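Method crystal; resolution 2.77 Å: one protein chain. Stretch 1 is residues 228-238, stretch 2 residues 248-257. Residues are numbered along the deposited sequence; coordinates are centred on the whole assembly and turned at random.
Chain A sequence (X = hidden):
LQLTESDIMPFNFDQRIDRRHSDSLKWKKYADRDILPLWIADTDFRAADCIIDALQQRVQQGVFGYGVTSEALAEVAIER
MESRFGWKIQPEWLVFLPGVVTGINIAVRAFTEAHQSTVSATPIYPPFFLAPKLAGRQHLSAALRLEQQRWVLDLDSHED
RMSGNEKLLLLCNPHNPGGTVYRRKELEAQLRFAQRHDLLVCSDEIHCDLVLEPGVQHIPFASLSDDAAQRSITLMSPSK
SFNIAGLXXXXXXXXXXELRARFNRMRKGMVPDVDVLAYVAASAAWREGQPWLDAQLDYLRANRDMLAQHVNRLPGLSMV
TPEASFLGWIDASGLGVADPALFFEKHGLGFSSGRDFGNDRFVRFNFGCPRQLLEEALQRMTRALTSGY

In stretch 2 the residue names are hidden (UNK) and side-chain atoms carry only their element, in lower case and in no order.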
# COMPACT_ATOMS: atom_id res chain seq x y z
N ALA A 228 -18.45 23.79 -0.43
CA ALA A 228 -17.71 22.88 0.43
C ALA A 228 -17.18 21.69 -0.37
O ALA A 228 -16.08 21.19 -0.10
CB ALA A 228 -18.59 22.40 1.58
N ALA A 229 -17.95 21.22 -1.35
CA ALA A 229 -17.51 20.09 -2.16
C ALA A 229 -16.30 20.45 -3.02
O ALA A 229 -15.38 19.64 -3.18
CB ALA A 229 -18.66 19.60 -3.04
N GLN A 230 -16.28 21.67 -3.56
CA GLN A 230 -15.20 22.09 -4.45
C GLN A 230 -13.95 22.56 -3.70
O GLN A 230 -12.98 22.95 -4.34
CB GLN A 230 -15.68 23.21 -5.37
CG GLN A 230 -16.75 22.78 -6.36
CD GLN A 230 -16.25 21.72 -7.33
OE1 GLN A 230 -15.09 21.73 -7.73
NE2 GLN A 230 -17.13 20.79 -7.69
N ARG A 231 -13.96 22.51 -2.36
CA ARG A 231 -12.82 22.97 -1.58
C ARG A 231 -12.31 21.91 -0.61
O ARG A 231 -11.45 22.21 0.22
CB ARG A 231 -13.17 24.24 -0.81
CG ARG A 231 -14.09 24.01 0.39
CD ARG A 231 -14.73 25.29 0.90
NE ARG A 231 -13.76 26.35 1.17
CZ ARG A 231 -13.68 27.48 0.47
NH1 ARG A 231 -14.52 27.71 -0.53
NH2 ARG A 231 -12.76 28.38 0.79
N SER A 232 -12.81 20.67 -0.69
CA SER A 232 -12.55 19.67 0.32
C SER A 232 -12.17 18.33 -0.32
O SER A 232 -12.33 18.12 -1.52
CB SER A 232 -13.76 19.47 1.24
OG SER A 232 -14.81 18.83 0.55
N ILE A 233 -11.67 17.44 0.53
CA ILE A 233 -11.42 16.04 0.19
C ILE A 233 -11.98 15.19 1.31
O ILE A 233 -11.75 15.48 2.49
CB ILE A 233 -9.92 15.75 -0.03
CG1 ILE A 233 -9.68 14.25 -0.17
CG2 ILE A 233 -9.08 16.35 1.09
CD1 ILE A 233 -8.22 13.87 -0.25
N THR A 234 -12.72 14.15 0.96
CA THR A 234 -13.42 13.30 1.92
C THR A 234 -12.77 11.92 1.95
O THR A 234 -12.65 11.27 0.91
CB THR A 234 -14.90 13.19 1.57
OG1 THR A 234 -15.44 14.50 1.34
CG2 THR A 234 -15.68 12.53 2.69
N LEU A 235 -12.36 11.49 3.14
CA LEU A 235 -11.71 10.20 3.33
C LEU A 235 -12.68 9.24 4.01
O LEU A 235 -13.15 9.52 5.12
CB LEU A 235 -10.43 10.35 4.16
CG LEU A 235 -9.31 11.20 3.56
CD1 LEU A 235 -8.17 11.35 4.55
CD2 LEU A 235 -8.82 10.58 2.27
N MET A 236 -12.98 8.12 3.35
CA MET A 236 -13.90 7.13 3.88
C MET A 236 -13.37 5.73 3.58
O MET A 236 -12.60 5.53 2.64
CB MET A 236 -15.31 7.30 3.31
CG MET A 236 -16.00 8.57 3.75
SD MET A 236 -17.60 8.80 2.94
CE MET A 236 -17.10 8.76 1.22
N SER A 237 -13.81 4.77 4.39
CA SER A 237 -13.36 3.39 4.29
C SER A 237 -14.20 2.48 5.18
O SER A 237 -14.71 2.93 6.22
CB SER A 237 -11.88 3.28 4.67
OG SER A 237 -11.49 1.92 4.83
N PRO A 238 -14.37 1.21 4.82
CA PRO A 238 -15.06 0.27 5.72
C PRO A 238 -14.10 -0.45 6.65
O PRO A 238 -14.45 -1.48 7.23
CB PRO A 238 -15.73 -0.70 4.74
CG PRO A 238 -14.78 -0.76 3.60
CD PRO A 238 -14.16 0.62 3.48
N UNK A 248 -6.97 -2.61 4.50
CA UNK A 248 -6.74 -1.20 4.26
C UNK A 248 -7.23 -0.66 2.94
O UNK A 248 -6.51 0.11 2.29
N UNK A 249 -8.43 -1.03 2.51
CA UNK A 249 -9.02 -0.48 1.30
C UNK A 249 -9.81 0.77 1.67
O UNK A 249 -10.76 0.70 2.46
c UNK A 249 -9.91 -1.50 0.61
N UNK A 250 -9.42 1.91 1.10
CA UNK A 250 -10.06 3.19 1.40
C UNK A 250 -10.24 3.96 0.10
O UNK A 250 -9.80 3.53 -0.97
c UNK A 250 -9.23 4.00 2.40
o UNK A 250 -8.01 4.43 1.82
N UNK A 251 -10.89 5.12 0.20
CA UNK A 251 -11.11 5.96 -0.97
C UNK A 251 -11.19 7.42 -0.53
O UNK A 251 -11.63 7.73 0.58
c UNK A 251 -14.60 4.41 -1.70
c UNK A 251 -14.43 6.78 -0.90
c UNK A 251 -13.72 5.43 -1.01
c UNK A 251 -12.37 5.55 -1.74
N UNK A 252 -10.77 8.31 -1.43
CA UNK A 252 -10.87 9.74 -1.23
C UNK A 252 -11.83 10.32 -2.26
O UNK A 252 -11.80 9.94 -3.43
c UNK A 252 -9.51 10.42 -1.34
N UNK A 253 -12.69 11.24 -1.82
CA UNK A 253 -13.69 11.86 -2.68
C UNK A 253 -13.29 13.31 -2.88
O UNK A 253 -13.41 14.13 -1.96
c UNK A 253 -16.13 12.27 -3.07
c UNK A 253 -15.40 10.31 -1.69
c UNK A 253 -15.10 11.75 -2.08
N UNK A 254 -12.80 13.63 -4.07
CA UNK A 254 -12.35 14.97 -4.42
C UNK A 254 -13.20 15.47 -5.59
O UNK A 254 -12.92 15.16 -6.75
c UNK A 254 -8.64 13.81 -4.29
c UNK A 254 -10.08 14.03 -3.87
c UNK A 254 -10.85 14.98 -4.78
c UNK A 254 -10.29 16.38 -4.68
N UNK A 255 -14.25 16.24 -5.31
CA UNK A 255 -15.08 16.75 -6.41
C UNK A 255 -14.37 17.76 -7.28
O UNK A 255 -14.68 17.86 -8.48
c UNK A 255 -16.28 16.75 -4.32
c UNK A 255 -14.84 16.53 -3.99
c UNK A 255 -16.29 17.37 -5.68
N UNK A 256 -13.44 18.52 -6.73
CA UNK A 256 -12.73 19.53 -7.52
C UNK A 256 -11.80 18.84 -8.51
O UNK A 256 -10.97 18.02 -8.10
n UNK A 256 -11.61 22.86 -6.71
c UNK A 256 -11.44 21.70 -7.33
c UNK A 256 -11.95 20.47 -6.60
o UNK A 256 -10.90 21.62 -8.43
N UNK A 257 -11.90 19.14 -9.81
CA UNK A 257 -10.99 18.49 -10.77
C UNK A 257 -9.54 18.89 -10.59
O UNK A 257 -8.65 18.04 -10.68
c UNK A 257 -11.55 18.93 -12.13
c UNK A 257 -12.93 19.94 -10.48
c UNK A 257 -12.96 19.36 -11.85

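Position 248 has no side-chain atoms and touches nothing on stretch 1, and its phi of 77° is a backbone angle that glycine adopts readily; it is Gly-248. Position 249 carries a single carbon, which makes no close approach to stretch 1, so it is Ala-249. Its part is played by the backbone: its O accepts a hydrogen bond from OG of Ser-237 at 2.8 Å, a contact that leaves the small side chain uninvolved.

Position 250 has one carbon followed by one oxygen, the carbon packing against the side chain of Ser-237; this is serine. CB of Ser-250 lies 3.6 Å from CB of Ser-237, while its hydroxyl is hydrogen-bonded elsewhere in the structure, so this buried polar group is satisfied. At position 251 four carbons fork at the second, and the end of the chain reaches the side chain of Met-236; this is Leu-251, whose CD1 lies 3.9 Å from CE of Met-236, a fitting partner for a buried apolar chain. Its N donates to O of Met-236 at 3.0 Å and its O accepts from N of Met-236 at 3.1 Å.

Position 252 shows one carbon, touched by the larger side chains of Leu-235 and Ile-233; hence Ala-252, with CB 3.7 Å from CD2 of Leu-235 and 3.8 Å from CD1 of Ile-233. At position 253 one carbon carries two more, and the group meets the side chains of Thr-234 and Met-236. This is the beta-branched Val-253, a shape well suited to an extended strand. Its CG2 lies 3.7 Å from CE of Met-236, its N donates to O of Thr-234 at 2.7 Å and its O accepts from N of Thr-234 at 3.0 Å.

Position 254 has four carbons forked at the first, with one arm two carbons long, packed on Ile-233: Ile-254. Its CG1 lies 3.7 Å from CG1 of Ile-233, apolar against apolar. Position 255 closes three carbons onto its own N, the ring resting on Ala-229, so it is Pro-255. Lacking an N-H, it offers no backbone donor; instead CG of Pro-255 lies 3.2 Å from O of Ala-229, and the same CG lies 3.9 Å from CB of Ala-229.

Position 256 has two carbons, the second bearing one oxygen and one nitrogen, and the nitrogen reaches O of Gln-230: Asn-256. ND2 donates to O of Gln-230 at 2.7 Å, nearly linear at 174°, while the side chain also caps the helix that follows. Position 257 is another three-carbon ring on N, near the side chain of Gln-230: Pro-257, at the start of that helix, where the absent N-H costs little. Its CD lies 3.9 Å from OE1 of Gln-230.

The contact is an antiparallel strand pair held by two reciprocal backbone pairs, Thr-234 with Val-253 and Met-236 with Leu-251, whose side chains share one face; Leu-235 and Ala-252 occupy the other. Side-chain hydrogen bonds from Ser-237 and Asn-256 extend the pairing beyond the strands.

Stretch 2 248-257: GASLAVIPNP
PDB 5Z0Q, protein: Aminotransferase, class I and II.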